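PDB 4H0N: DNMT2 from Spodoptera frugiperda, which probably methylates cytosine 38 in the anticodon loop of tRNA(Asp), using S-adenosyl-L-methionine as methyl donor, and can also methylate cytosine in DNA. Local coordinates for residues Gly154-Arg159 with Val191-Glu196; Glu205-Pro210 with Tyr284-Glu289; Lys218-Cys223 with Gly245-Asp250; Tyr224-Arg229 with Lys251-Val256. The protein carries 3 engineered substitutions. All coordinates share one frame; numbering follows the deposited sequence.

Contact 1: Gly154-Arg159 with Val191-Glu196; sequences GVPNSR and VPHSLE
Two irregular loops meet here, one joining strands 141-148 and 161-168, the other in the long chain after strand 161-168. The tightly packed side is buried, Pro156 against Leu195. An inverse gamma turn centred on Pro156, with Asn157 N donating to Val155 O, presents its ring to the partner loop. Pro156 CG lies 3.7 Å from Leu195 CD2, the two side chains sliding past each other in opposite directions, while Pro192 CB comes to 3.6 Å from Pro156 N. On the solvent side, exposed His193 lies against the Pro156 ring. Its CG takes the crowded position between backbone N and carbonyl carbon (chi1 51°), which brings CE1 obliquely to 3.4 Å from Pro156 CD. His193 ND1 donates to Ser194 O at 2.9 Å and close to the ring plane, a bond within its own loop that restrains the ring's rotation. An alanine at Pro156 would lose the CG and CD contacts with Leu195 and His193, and would probably loosen the seam. No hydrogen bond crosses between the loops; Pro192 CA merely points its hydrogen at Gly154 O, 3.3 Å away. Van der Waals fit of two prolines, a leucine and an imidazole therefore joins the loops.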
loop_
_atom_site.group_PDB
_atom_site.type_symbol
_atom_site.label_atom_id
_atom_site.label_comp_id
_atom_site.label_asym_id
_atom_site.label_seq_id
_atom_site.Cartn_x
_atom_site.Cartn_y
_atom_site.Cartn_z
ATOM N N GLY A 154 -10.322 -10.685 5.053
ATOM C CA GLY A 154 -9.779 -12.006 5.325
ATOM C C GLY A 154 -8.269 -12.119 5.205
ATOM O O GLY A 154 -7.730 -13.218 5.068
ATOM N N VAL A 155 -7.580 -10.985 5.263
ATOM C CA VAL A 155 -6.125 -10.967 5.186
ATOM C C VAL A 155 -5.534 -10.565 6.534
ATOM O O VAL A 155 -5.903 -9.534 7.089
ATOM C CB VAL A 155 -5.651 -10.000 4.092
ATOM C CG1 VAL A 155 -4.140 -10.053 3.943
ATOM C CG2 VAL A 155 -6.334 -10.336 2.773
ATOM N N PRO A 156 -4.619 -11.389 7.072
ATOM C CA PRO A 156 -4.078 -11.190 8.423
ATOM C C PRO A 156 -3.066 -10.054 8.489
ATOM O O PRO A 156 -1.881 -10.295 8.704
ATOM C CB PRO A 156 -3.390 -12.525 8.722
ATOM C CG PRO A 156 -2.977 -13.026 7.388
ATOM C CD PRO A 156 -4.044 -12.578 6.418
ATOM N N ASN A 157 -3.545 -8.828 8.317
ATOM C CA ASN A 157 -2.682 -7.657 8.346
ATOM C C ASN A 157 -3.499 -6.379 8.478
ATOM O O ASN A 157 -4.580 -6.256 7.898
ATOM C CB ASN A 157 -1.800 -7.605 7.093
ATOM C CG ASN A 157 -0.896 -6.387 7.064
ATOM O OD1 ASN A 157 -1.112 -5.456 6.290
ATOM N ND2 ASN A 157 0.119 -6.386 7.914
ATOM N N SER A 158 -2.981 -5.438 9.262
ATOM C CA SER A 158 -3.599 -4.128 9.396
ATOM C C SER A 158 -2.994 -3.155 8.393
ATOM O O SER A 158 -1.778 -3.091 8.230
ATOM C CB SER A 158 -3.435 -3.585 10.816
ATOM O OG SER A 158 -4.210 -4.327 11.738
ATOM N N ARG A 159 -3.850 -2.403 7.718
ATOM C CA ARG A 159 -3.400 -1.415 6.759
ATOM C C ARG A 159 -4.585 -0.528 6.436
ATOM O O ARG A 159 -5.107 -0.527 5.319
ATOM C CB ARG A 159 -2.850 -2.085 5.498
ATOM C CG ARG A 159 -1.943 -1.193 4.665
ATOM C CD ARG A 159 -1.271 -1.986 3.560
ATOM N NE ARG A 159 -0.512 -1.138 2.647
ATOM C CZ ARG A 159 0.751 -0.769 2.839
ATOM N NH1 ARG A 159 1.410 -1.160 3.925
ATOM N NH2 ARG A 159 1.357 -0.001 1.943
ATOM N N VAL A 191 -13.024 -14.805 8.692
ATOM C CA VAL A 191 -11.888 -14.560 9.567
ATOM C C VAL A 191 -10.588 -14.751 8.795
ATOM O O VAL A 191 -10.449 -15.731 8.067
ATOM C CB VAL A 191 -11.944 -15.502 10.780
ATOM C CG1 VAL A 191 -10.635 -15.484 11.557
ATOM C CG2 VAL A 191 -13.118 -15.123 11.672
ATOM N N PRO A 192 -9.640 -13.803 8.934
ATOM C CA PRO A 192 -8.366 -13.904 8.214
ATOM C C PRO A 192 -7.668 -15.215 8.537
ATOM O O PRO A 192 -7.746 -15.687 9.672
ATOM C CB PRO A 192 -7.553 -12.728 8.771
ATOM C CG PRO A 192 -8.563 -11.767 9.274
ATOM C CD PRO A 192 -9.693 -12.606 9.791
ATOM N N HIS A 193 -7.014 -15.811 7.549
ATOM C CA HIS A 193 -6.295 -17.058 7.774
ATOM C C HIS A 193 -5.012 -16.802 8.562
ATOM O O HIS A 193 -4.524 -15.675 8.613
ATOM C CB HIS A 193 -5.976 -17.737 6.440
ATOM C CG HIS A 193 -5.322 -16.836 5.440
ATOM N ND1 HIS A 193 -4.112 -16.210 5.674
ATOM C CD2 HIS A 193 -5.704 -16.455 4.198
ATOM C CE1 HIS A 193 -3.785 -15.486 4.620
ATOM N NE2 HIS A 193 -4.729 -15.615 3.713
ATOM N N SER A 194 -4.464 -17.852 9.167
ATOM C CA SER A 194 -3.190 -17.745 9.867
ATOM C C SER A 194 -2.067 -17.407 8.887
ATOM O O SER A 194 -2.298 -17.248 7.686
ATOM C CB SER A 194 -2.866 -19.048 10.594
ATOM O OG SER A 194 -2.480 -20.053 9.676
ATOM N N LEU A 195 -0.845 -17.307 9.400
ATOM C CA LEU A 195 0.295 -16.924 8.578
ATOM C C LEU A 195 1.163 -18.103 8.137
ATOM O O LEU A 195 2.274 -17.900 7.659
ATOM C CB LEU A 195 1.157 -15.912 9.324
ATOM C CG LEU A 195 0.579 -14.522 9.606
ATOM C CD1 LEU A 195 1.412 -13.828 10.675
ATOM C CD2 LEU A 195 0.504 -13.666 8.342
ATOM N N GLU A 196 0.670 -19.327 8.292
ATOM C CA GLU A 196 1.457 -20.496 7.912
ATOM C C GLU A 196 1.605 -20.639 6.405
ATOM O O GLU A 196 2.668 -21.033 5.921
ATOM C CB GLU A 196 0.843 -21.771 8.471
ATOM C CG GLU A 196 0.789 -21.815 9.970
ATOM C CD GLU A 196 0.486 -23.200 10.484
ATOM O OE1 GLU A 196 -0.182 -23.311 11.532
ATOM O OE2 GLU A 196 0.921 -24.177 9.836
#

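Contact 2: Glu205-Pro210 with Tyr284-Glu289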
loop_
_atom_site.group_PDB
_atom_site.type_symbol
_atom_site.label_atom_id
_atom_site.label_comp_id
_atom_site.label_asym_id
_atom_site.label_seq_id
_atom_site.Cartn_x
_atom_site.Cartn_y
_atom_site.Cartn_z
ATOM N N GLU A 205 19.767 -16.307 7.877
ATOM C CA GLU A 205 20.036 -15.638 9.148
ATOM C C GLU A 205 20.192 -14.120 9.019
ATOM O O GLU A 205 20.293 -13.421 10.025
ATOM C CB GLU A 205 21.274 -16.234 9.829
ATOM C CG GLU A 205 20.968 -17.352 10.824
ATOM C CD GLU A 205 22.033 -17.488 11.905
ATOM O OE1 GLU A 205 23.061 -16.780 11.827
ATOM O OE2 GLU A 205 21.838 -18.300 12.835
ATOM N N LYS A 206 20.210 -13.608 7.794
ATOM C CA LYS A 206 20.363 -12.170 7.599
ATOM C C LYS A 206 19.114 -11.394 8.024
ATOM O O LYS A 206 19.165 -10.178 8.213
ATOM C CB LYS A 206 20.724 -11.851 6.147
ATOM C CG LYS A 206 19.556 -11.877 5.171
ATOM C CD LYS A 206 19.907 -12.716 3.951
ATOM C CE LYS A 206 19.441 -12.080 2.656
ATOM N NZ LYS A 206 19.787 -12.932 1.483
ATOM N N PHE A 207 18.000 -12.100 8.182
ATOM C CA PHE A 207 16.743 -11.456 8.537
ATOM C C PHE A 207 16.527 -11.402 10.044
ATOM O O PHE A 207 15.561 -10.798 10.517
ATOM C CB PHE A 207 15.569 -12.149 7.853
ATOM C CG PHE A 207 15.577 -12.011 6.362
ATOM C CD1 PHE A 207 15.236 -10.812 5.765
ATOM C CD2 PHE A 207 15.929 -13.078 5.556
ATOM C CE1 PHE A 207 15.247 -10.679 4.394
ATOM C CE2 PHE A 207 15.941 -12.954 4.181
ATOM C CZ PHE A 207 15.600 -11.751 3.600
ATOM N N LEU A 208 17.424 -12.037 10.792
ATOM C CA LEU A 208 17.357 -12.000 12.250
ATOM C C LEU A 208 17.508 -10.571 12.738
ATOM O O LEU A 208 18.354 -9.825 12.254
ATOM C CB LEU A 208 18.436 -12.888 12.873
ATOM C CG LEU A 208 18.119 -14.382 12.947
ATOM C CD1 LEU A 208 19.370 -15.172 13.259
ATOM C CD2 LEU A 208 17.038 -14.667 13.978
ATOM N N VAL A 209 16.668 -10.189 13.687
ATOM C CA VAL A 209 16.717 -8.852 14.252
ATOM C C VAL A 209 18.033 -8.644 15.015
ATOM O O VAL A 209 18.395 -9.451 15.880
ATOM C CB VAL A 209 15.488 -8.608 15.148
ATOM C CG1 VAL A 209 15.543 -7.241 15.791
ATOM C CG2 VAL A 209 14.219 -8.761 14.329
ATOM N N PRO A 210 18.770 -7.573 14.672
ATOM C CA PRO A 210 20.091 -7.269 15.239
ATOM C C PRO A 210 20.026 -6.852 16.706
ATOM O O PRO A 210 18.959 -6.475 17.185
ATOM C CB PRO A 210 20.572 -6.087 14.388
ATOM C CG PRO A 210 19.746 -6.124 13.150
ATOM C CD PRO A 210 18.411 -6.636 13.595
ATOM N N TYR A 284 12.894 -10.523 10.996
ATOM C CA TYR A 284 11.962 -9.773 10.172
ATOM C C TYR A 284 11.261 -10.689 9.170
ATOM O O TYR A 284 11.727 -11.795 8.893
ATOM C CB TYR A 284 12.695 -8.664 9.428
ATOM C CG TYR A 284 13.356 -7.653 10.333
ATOM C CD1 TYR A 284 12.600 -6.745 11.064
ATOM C CD2 TYR A 284 14.740 -7.593 10.446
ATOM C CE1 TYR A 284 13.201 -5.812 11.890
ATOM C CE2 TYR A 284 15.352 -6.665 11.271
ATOM C CZ TYR A 284 14.579 -5.779 11.990
ATOM O OH TYR A 284 15.189 -4.853 12.806
ATOM N N PHE A 285 10.129 -10.234 8.639
ATOM C CA PHE A 285 9.534 -10.909 7.497
ATOM C C PHE A 285 10.410 -10.617 6.282
ATOM O O PHE A 285 10.945 -9.514 6.150
ATOM C CB PHE A 285 8.100 -10.429 7.254
ATOM C CG PHE A 285 7.110 -10.887 8.300
ATOM C CD1 PHE A 285 6.633 -12.192 8.301
ATOM C CD2 PHE A 285 6.649 -10.013 9.274
ATOM C CE1 PHE A 285 5.723 -12.618 9.262
ATOM C CE2 PHE A 285 5.739 -10.431 10.236
ATOM C CZ PHE A 285 5.275 -11.732 10.231
ATOM N N THR A 286 10.580 -11.606 5.411
ATOM C CA THR A 286 11.342 -11.407 4.183
ATOM C C THR A 286 10.481 -10.627 3.197
ATOM O O THR A 286 9.253 -10.667 3.296
ATOM C CB THR A 286 11.716 -12.743 3.530
ATOM O OG1 THR A 286 10.576 -13.260 2.835
ATOM C CG2 THR A 286 12.189 -13.741 4.573
ATOM N N PRO A 287 11.116 -9.912 2.245
ATOM C CA PRO A 287 10.387 -9.169 1.209
ATOM C C PRO A 287 9.354 -10.033 0.498
ATOM O O PRO A 287 8.281 -9.550 0.131
ATOM C CB PRO A 287 11.495 -8.777 0.233
ATOM C CG PRO A 287 12.694 -8.620 1.097
ATOM C CD PRO A 287 12.573 -9.692 2.146
ATOM N N LYS A 288 9.692 -11.306 0.319
ATOM C CA LYS A 288 8.809 -12.289 -0.298
ATOM C C LYS A 288 7.554 -12.500 0.544
ATOM O O LYS A 288 6.436 -12.500 0.027
ATOM C CB LYS A 288 9.567 -13.606 -0.460
ATOM C CG LYS A 288 8.841 -14.686 -1.232
ATOM C CD LYS A 288 9.735 -15.910 -1.375
ATOM C CE LYS A 288 9.038 -17.038 -2.114
ATOM N NZ LYS A 288 9.904 -18.248 -2.197
ATOM N N GLU A 289 7.751 -12.673 1.846
ATOM C CA GLU A 289 6.643 -12.870 2.771
ATOM C C GLU A 289 5.741 -11.645 2.834
ATOM O O GLU A 289 4.520 -11.762 2.824
ATOM C CB GLU A 289 7.165 -13.236 4.161
ATOM C CG GLU A 289 7.613 -14.690 4.278
ATOM C CD GLU A 289 8.591 -14.933 5.426
ATOM O OE1 GLU A 289 9.182 -13.957 5.947
ATOM O OE2 GLU A 289 8.770 -16.113 5.800
#
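Two aromatic rings, one from each segment, form the apolar centre, and each takes a methyl group from the opposite segment over its face. Thr286 CG2 sits over the middle of the Phe207 ring, 3.9 Å from its centroid, in a CH-pi contact; the other face of this ring is covered, nearer its rim, by CG of the neighbouring Lys206. In the same way Val209 CG2 stands over the centre of the Tyr284 ring, 3.8 Å from the centroid and only 10° off the normal. Side chains cross at about a right angle in both pairs. Around these rings two prolines fill in: Pro287 CD approaches Phe207 CE1 obliquely at 3.6 Å, and Pro210 CD lies 3.8 Å from Tyr284 OH. Tyr312 of helix 308-316 packs on both Phe207 and Pro287, and Tyr237 meets Tyr284 edge-to-face. Segment 284-289 includes the start of helix 287-293, within the sequence that corresponds to motif IX of C5-methyltransferases, and the side chain of Pro287 is about 13 Å from the bound S-adenosyl-L-homocysteine. Further out, one backbone hydrogen bond joins the segments: Tyr284 N donates to Phe207 O at 2.7 Å, nearly straight at 165° but from above the carbonyl plane. At the polar edge Thr286 and Glu289 make a capping box. Thr286 N donates to the anti lone pair of Glu289 OE1 at 2.8 Å, and Glu289 N returns a bond to Thr286 OG1 at 3.1 Å; Arg283 adds a salt bridge to the same OE1.

Contact 3: Lys218-Cys223 with Gly245-Asp250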
loop_
_atom_site.group_PDB
_atom_site.type_symbol
_atom_site.label_atom_id
_atom_site.label_comp_id
_atom_site.label_asym_id
_atom_site.label_seq_id
_atom_site.Cartn_x
_atom_site.Cartn_y
_atom_site.Cartn_z
ATOM N N LYS A 218 10.909 -3.956 23.980
ATOM C CA LYS A 218 9.687 -3.711 24.738
ATOM C C LYS A 218 8.503 -3.254 23.888
ATOM O O LYS A 218 7.352 -3.385 24.305
ATOM C CB LYS A 218 9.937 -2.717 25.875
ATOM C CG LYS A 218 10.143 -3.366 27.240
ATOM C CD LYS A 218 9.115 -4.471 27.485
ATOM C CE LYS A 218 8.750 -4.591 28.963
ATOM N NZ LYS A 218 8.376 -5.990 29.350
ATOM N N VAL A 219 8.778 -2.730 22.699
ATOM C CA VAL A 219 7.714 -2.179 21.862
ATOM C C VAL A 219 7.536 -2.936 20.553
ATOM O O VAL A 219 6.896 -2.445 19.624
ATOM C CB VAL A 219 7.964 -0.702 21.543
ATOM C CG1 VAL A 219 7.811 0.146 22.796
ATOM C CG2 VAL A 219 9.346 -0.525 20.925
ATOM N N PHE A 220 8.117 -4.126 20.482
ATOM C CA PHE A 220 7.937 -4.995 19.333
ATOM C C PHE A 220 6.553 -5.608 19.385
ATOM O O PHE A 220 6.048 -5.913 20.463
ATOM C CB PHE A 220 8.974 -6.116 19.352
ATOM C CG PHE A 220 10.301 -5.727 18.775
ATOM C CD1 PHE A 220 10.378 -4.854 17.703
ATOM C CD2 PHE A 220 11.475 -6.243 19.297
ATOM C CE1 PHE A 220 11.605 -4.500 17.166
ATOM C CE2 PHE A 220 12.706 -5.888 18.769
ATOM C CZ PHE A 220 12.771 -5.013 17.703
ATOM N N ASP A 221 5.934 -5.775 18.222
ATOM C CA ASP A 221 4.764 -6.636 18.111
ATOM C C ASP A 221 5.193 -7.940 17.470
ATOM O O ASP A 221 5.657 -7.953 16.333
ATOM C CB ASP A 221 3.658 -6.011 17.267
ATOM C CG ASP A 221 2.475 -6.952 17.087
ATOM O OD1 ASP A 221 2.056 -7.182 15.932
ATOM O OD2 ASP A 221 1.969 -7.475 18.105
ATOM N N ILE A 222 5.034 -9.037 18.196
ATOM C CA ILE A 222 5.505 -10.318 17.705
ATOM C C ILE A 222 4.396 -11.134 17.055
ATOM O O ILE A 222 3.254 -11.135 17.518
ATOM C CB ILE A 222 6.150 -11.144 18.829
ATOM C CG1 ILE A 222 6.927 -10.226 19.777
ATOM C CG2 ILE A 222 7.030 -12.246 18.242
ATOM C CD1 ILE A 222 8.408 -10.491 19.832
ATOM N N CYS A 223 4.744 -11.823 15.974
ATOM C CA CYS A 223 3.835 -12.762 15.333
ATOM C C CYS A 223 4.374 -14.186 15.320
ATOM O O CYS A 223 5.586 -14.411 15.355
ATOM C CB CYS A 223 3.521 -12.315 13.911
ATOM S SG CYS A 223 2.488 -10.861 13.870
ATOM N N GLY A 245 6.244 -2.269 11.735
ATOM C CA GLY A 245 5.743 -3.557 11.306
ATOM C C GLY A 245 5.952 -4.619 12.364
ATOM O O GLY A 245 6.626 -4.381 13.365
ATOM N N SER A 246 5.374 -5.795 12.141
ATOM C CA SER A 246 5.495 -6.888 13.094
ATOM C C SER A 246 6.808 -7.648 12.972
ATOM O O SER A 246 7.481 -7.617 11.938
ATOM C CB SER A 246 4.325 -7.863 12.955
ATOM O OG SER A 246 3.153 -7.345 13.557
ATOM N N ILE A 247 7.150 -8.335 14.054
ATOM C CA ILE A 247 8.326 -9.192 14.127
ATOM C C ILE A 247 7.851 -10.643 14.246
ATOM O O ILE A 247 6.798 -10.906 14.829
ATOM C CB ILE A 247 9.204 -8.782 15.329
ATOM C CG1 ILE A 247 9.873 -7.444 15.033
ATOM C CG2 ILE A 247 10.261 -9.814 15.629
ATOM C CD1 ILE A 247 10.571 -7.415 13.700
ATOM N N PHE A 248 8.605 -11.577 13.673
ATOM C CA PHE A 248 8.202 -12.978 13.674
ATOM C C PHE A 248 9.197 -13.881 14.398
ATOM O O PHE A 248 10.402 -13.623 14.396
ATOM C CB PHE A 248 8.015 -13.472 12.238
ATOM C CG PHE A 248 7.768 -14.945 12.140
ATOM C CD1 PHE A 248 6.511 -15.462 12.395
ATOM C CD2 PHE A 248 8.794 -15.816 11.810
ATOM C CE1 PHE A 248 6.276 -16.822 12.321
ATOM C CE2 PHE A 248 8.567 -17.173 11.730
ATOM C CZ PHE A 248 7.306 -17.679 11.984
ATOM N N THR A 249 8.676 -14.945 15.005
ATOM C CA THR A 249 9.502 -16.005 15.568
ATOM C C THR A 249 8.828 -17.352 15.351
ATOM O O THR A 249 7.619 -17.420 15.138
ATOM C CB THR A 249 9.753 -15.813 17.069
ATOM O OG1 THR A 249 10.772 -16.722 17.493
ATOM C CG2 THR A 249 8.497 -16.079 17.865
ATOM N N ASP A 250 9.614 -18.423 15.399
ATOM C CA ASP A 250 9.080 -19.769 15.227
ATOM C C ASP A 250 8.773 -20.371 16.585
ATOM O O ASP A 250 8.138 -21.422 16.684
ATOM C CB ASP A 250 10.078 -20.651 14.481
ATOM C CG ASP A 250 10.478 -20.070 13.143
ATOM O OD1 ASP A 250 9.919 -20.505 12.113
ATOM O OD2 ASP A 250 11.348 -19.170 13.123
#
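Strands 222-223 and 247-248 run parallel, paired Ile222 with Ile247 and Cys223 with Phe248, though the longer touching parts diverge by 63°. Ile247 holds both sides of Ile222: its N donates to Asp221 O at 2.8 Å, and its O accepts from Cys223 N. Thr249 N to Cys223 O, at 3.2 Å, carries the ladder one step further, each of the three bonds lying nearly along its C=O axis. Ile222 and Ile247 project from one face of this small sheet, Cys223 and Phe248 from the other. Ile247 CG1 reaches over a face of the Phe220 ring, 4.2 Å from its centroid, in a CH-pi contact. Asp221, with CG anti to the backbone N (chi1 177°), turns OD1 to Ser246 OG, which donates to its anti lone pair at 2.6 Å. That oxygen also takes a salt bridge from Arg229, and Ser246 OG accepts from Cys231 N. An alanine at Asp221 would remove this acceptor and would probably leave Ser246 OG and Arg229 less firmly placed. Cys223 SG packs beside Ser246 CB at 3.6 Å. Together the pairs make a two-stranded parallel sheet with a helix-free connection, in the region that in C5-methyltransferases carries the target recognition domain.

Contact 4: Tyr224-Arg229 with Lys251-Val256; sequences YKTSKR and KPREVV
Apolar and CH-pi packing on the Tyr224 ring dominates this surface contact between the loop after strand 222-223 and the start of helix 253-262. Arg253 crosses the ring at about a right angle, with CB over one face, 3.9 Å from the centroid and set toward the rim. Its CG, anti to the backbone N (chi1 -172°), carries the chain on past the phenol end, 3.2 Å from Tyr224 OH. A bend at chi3 then leaves NE 3.7 Å from Tyr224 CE2, with the guanidinium plane tilted 39° from the ring, so the aliphatic part of Arg253 provides the face contact. Val256 meets the same ring tip to tip, its CG2 in the ring plane at the edge, 3.6 Å from Tyr224 CE1. No polar pair forms; Lys251 O merely lies obliquely beside the ring, 3.3 Å from Tyr224 CD1. Hydrogen bonds among the two segments' own residues are internal to each. Tyr224 begins a type I turn in which Ser227 N donates to Tyr224 O, and on the helix side Val256 N donates to O of Pro252, the N-cap residue. Such a junction depends on shape fit and dispersion, not on directional bonds.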
loop_
_atom_site.group_PDB
_atom_site.type_symbol
_atom_site.label_atom_id
_atom_site.label_comp_id
_atom_site.label_asym_id
_atom_site.label_seq_id
_atom_site.Cartn_x
_atom_site.Cartn_y
_atom_site.Cartn_z
ATOM N N TYR A 224 3.452 -15.140 15.268
ATOM C CA TYR A 224 3.791 -16.553 15.202
ATOM C C TYR A 224 3.003 -17.160 14.047
ATOM O O TYR A 224 2.182 -16.480 13.433
ATOM C CB TYR A 224 3.461 -17.234 16.530
ATOM C CG TYR A 224 3.800 -16.367 17.720
ATOM C CD1 TYR A 224 5.031 -16.468 18.355
ATOM C CD2 TYR A 224 2.894 -15.425 18.192
ATOM C CE1 TYR A 224 5.345 -15.663 19.432
ATOM C CE2 TYR A 224 3.200 -14.614 19.262
ATOM C CZ TYR A 224 4.423 -14.738 19.878
ATOM O OH TYR A 224 4.708 -13.921 20.945
ATOM N N LYS A 225 3.254 -18.428 13.738
ATOM C CA LYS A 225 2.581 -19.078 12.616
ATOM C C LYS A 225 1.060 -19.150 12.789
ATOM O O LYS A 225 0.324 -19.215 11.803
ATOM C CB LYS A 225 3.156 -20.474 12.387
ATOM C CG LYS A 225 3.016 -21.392 13.585
ATOM C CD LYS A 225 3.861 -22.643 13.411
ATOM C CE LYS A 225 4.239 -23.244 14.758
ATOM N NZ LYS A 225 4.935 -24.553 14.607
ATOM N N THR A 226 0.597 -19.123 14.038
ATOM C CA THR A 226 -0.831 -19.197 14.336
ATOM C C THR A 226 -1.506 -17.823 14.338
ATOM O O THR A 226 -2.730 -17.732 14.428
ATOM C CB THR A 226 -1.106 -19.907 15.691
ATOM O OG1 THR A 226 -0.597 -19.114 16.771
ATOM C CG2 THR A 226 -0.459 -21.288 15.723
ATOM N N SER A 227 -0.709 -16.762 14.240
ATOM C CA SER A 227 -1.231 -15.391 14.206
ATOM C C SER A 227 -2.182 -15.129 13.037
ATOM O O SER A 227 -1.902 -15.488 11.892
ATOM C CB SER A 227 -0.086 -14.373 14.147
ATOM O OG SER A 227 0.337 -13.977 15.439
ATOM N N LYS A 228 -3.300 -14.480 13.330
ATOM C CA LYS A 228 -4.252 -14.114 12.293
ATOM C C LYS A 228 -4.257 -12.610 12.064
ATOM O O LYS A 228 -5.195 -12.059 11.489
ATOM C CB LYS A 228 -5.651 -14.610 12.651
ATOM C CG LYS A 228 -5.919 -16.035 12.196
ATOM C CD LYS A 228 -6.392 -16.915 13.330
ATOM C CE LYS A 228 -6.718 -18.321 12.831
ATOM N NZ LYS A 228 -7.859 -18.323 11.865
ATOM N N ARG A 229 -3.191 -11.953 12.509
ATOM C CA ARG A 229 -3.060 -10.509 12.390
ATOM C C ARG A 229 -1.590 -10.137 12.368
ATOM O O ARG A 229 -0.737 -10.918 12.780
ATOM C CB ARG A 229 -3.719 -9.829 13.586
ATOM C CG ARG A 229 -3.238 -10.374 14.922
ATOM C CD ARG A 229 -3.213 -9.305 16.006
ATOM N NE ARG A 229 -2.446 -8.129 15.603
ATOM C CZ ARG A 229 -1.118 -8.080 15.562
ATOM N NH1 ARG A 229 -0.402 -9.145 15.895
ATOM N NH2 ARG A 229 -0.508 -6.966 15.182
ATOM N N LYS A 251 9.233 -19.690 17.630
ATOM C CA LYS A 251 9.088 -20.171 18.999
ATOM C C LYS A 251 7.644 -19.997 19.474
ATOM O O LYS A 251 6.917 -19.144 18.970
ATOM C CB LYS A 251 10.035 -19.414 19.946
ATOM C CG LYS A 251 11.533 -19.549 19.685
ATOM C CD LYS A 251 11.956 -20.969 19.944
ATOM C CE LYS A 251 13.385 -21.081 20.435
ATOM N NZ LYS A 251 13.891 -22.448 20.211
ATOM N N PRO A 252 7.208 -20.835 20.425
ATOM C CA PRO A 252 5.886 -20.681 21.045
ATOM C C PRO A 252 5.768 -19.346 21.776
ATOM O O PRO A 252 6.755 -18.849 22.320
ATOM C CB PRO A 252 5.838 -21.836 22.050
ATOM C CG PRO A 252 6.782 -22.843 21.498
ATOM C CD PRO A 252 7.889 -22.055 20.884
ATOM N N ARG A 253 4.565 -18.780 21.786
ATOM C CA ARG A 253 4.331 -17.502 22.441
ATOM C C ARG A 253 4.605 -17.588 23.941
ATOM O O ARG A 253 4.963 -16.595 24.574
ATOM C CB ARG A 253 2.900 -17.030 22.195
ATOM C CG ARG A 253 2.629 -15.619 22.678
ATOM C CD ARG A 253 1.148 -15.324 22.667
ATOM N NE ARG A 253 0.513 -15.819 21.448
ATOM C CZ ARG A 253 -0.791 -16.049 21.328
ATOM N NH1 ARG A 253 -1.602 -15.833 22.355
ATOM N NH2 ARG A 253 -1.286 -16.500 20.182
ATOM N N GLU A 254 4.442 -18.779 24.505
ATOM C CA GLU A 254 4.699 -18.987 25.923
ATOM C C GLU A 254 6.179 -18.788 26.230
ATOM O O GLU A 254 6.542 -18.210 27.255
ATOM C CB GLU A 254 4.250 -20.382 26.341
ATOM C CG GLU A 254 3.963 -20.507 27.821
ATOM C CD GLU A 254 3.061 -21.685 28.139
ATOM O OE1 GLU A 254 2.600 -21.786 29.298
ATOM O OE2 GLU A 254 2.810 -22.505 27.227
ATOM N N VAL A 255 7.032 -19.259 25.327
ATOM C CA VAL A 255 8.467 -19.070 25.468
ATOM C C VAL A 255 8.825 -17.584 25.396
ATOM O O VAL A 255 9.652 -17.093 26.167
ATOM C CB VAL A 255 9.241 -19.865 24.395
ATOM C CG1 VAL A 255 10.722 -19.525 24.430
ATOM C CG2 VAL A 255 9.026 -21.362 24.592
ATOM N N VAL A 256 8.182 -16.873 24.475
ATOM C CA VAL A 256 8.388 -15.434 24.312
ATOM C C VAL A 256 8.067 -14.669 25.602
ATOM O O VAL A 256 8.765 -13.719 25.963
ATOM C CB VAL A 256 7.551 -14.870 23.124
ATOM C CG1 VAL A 256 7.630 -13.343 23.057
ATOM C CG2 VAL A 256 8.008 -15.483 21.805
#

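From the N terminus, contact 1 closes first, folding the long chain after strand 161-168 back on the loop that precedes this strand. Contact 2 opens at 205-210 and closes last, at the start of helix 287-293, so it encloses the whole of contacts 3 and 4. Those two cross: 218-223 and 224-229 run in succession, then 245-250 and 251-256 answer in the same order, leading from strand 247-248 into helix 253-262. Leu195 of contact 1 packs on Cys223 of contact 3, and its backbone N probably bonds to Lys225 O of contact 4. Ile247 packs against Tyr284 and Val209 of contact 2, linking the seven-stranded sheet's 141-148/161-168 loop, through the small sheet, to helix 287-293.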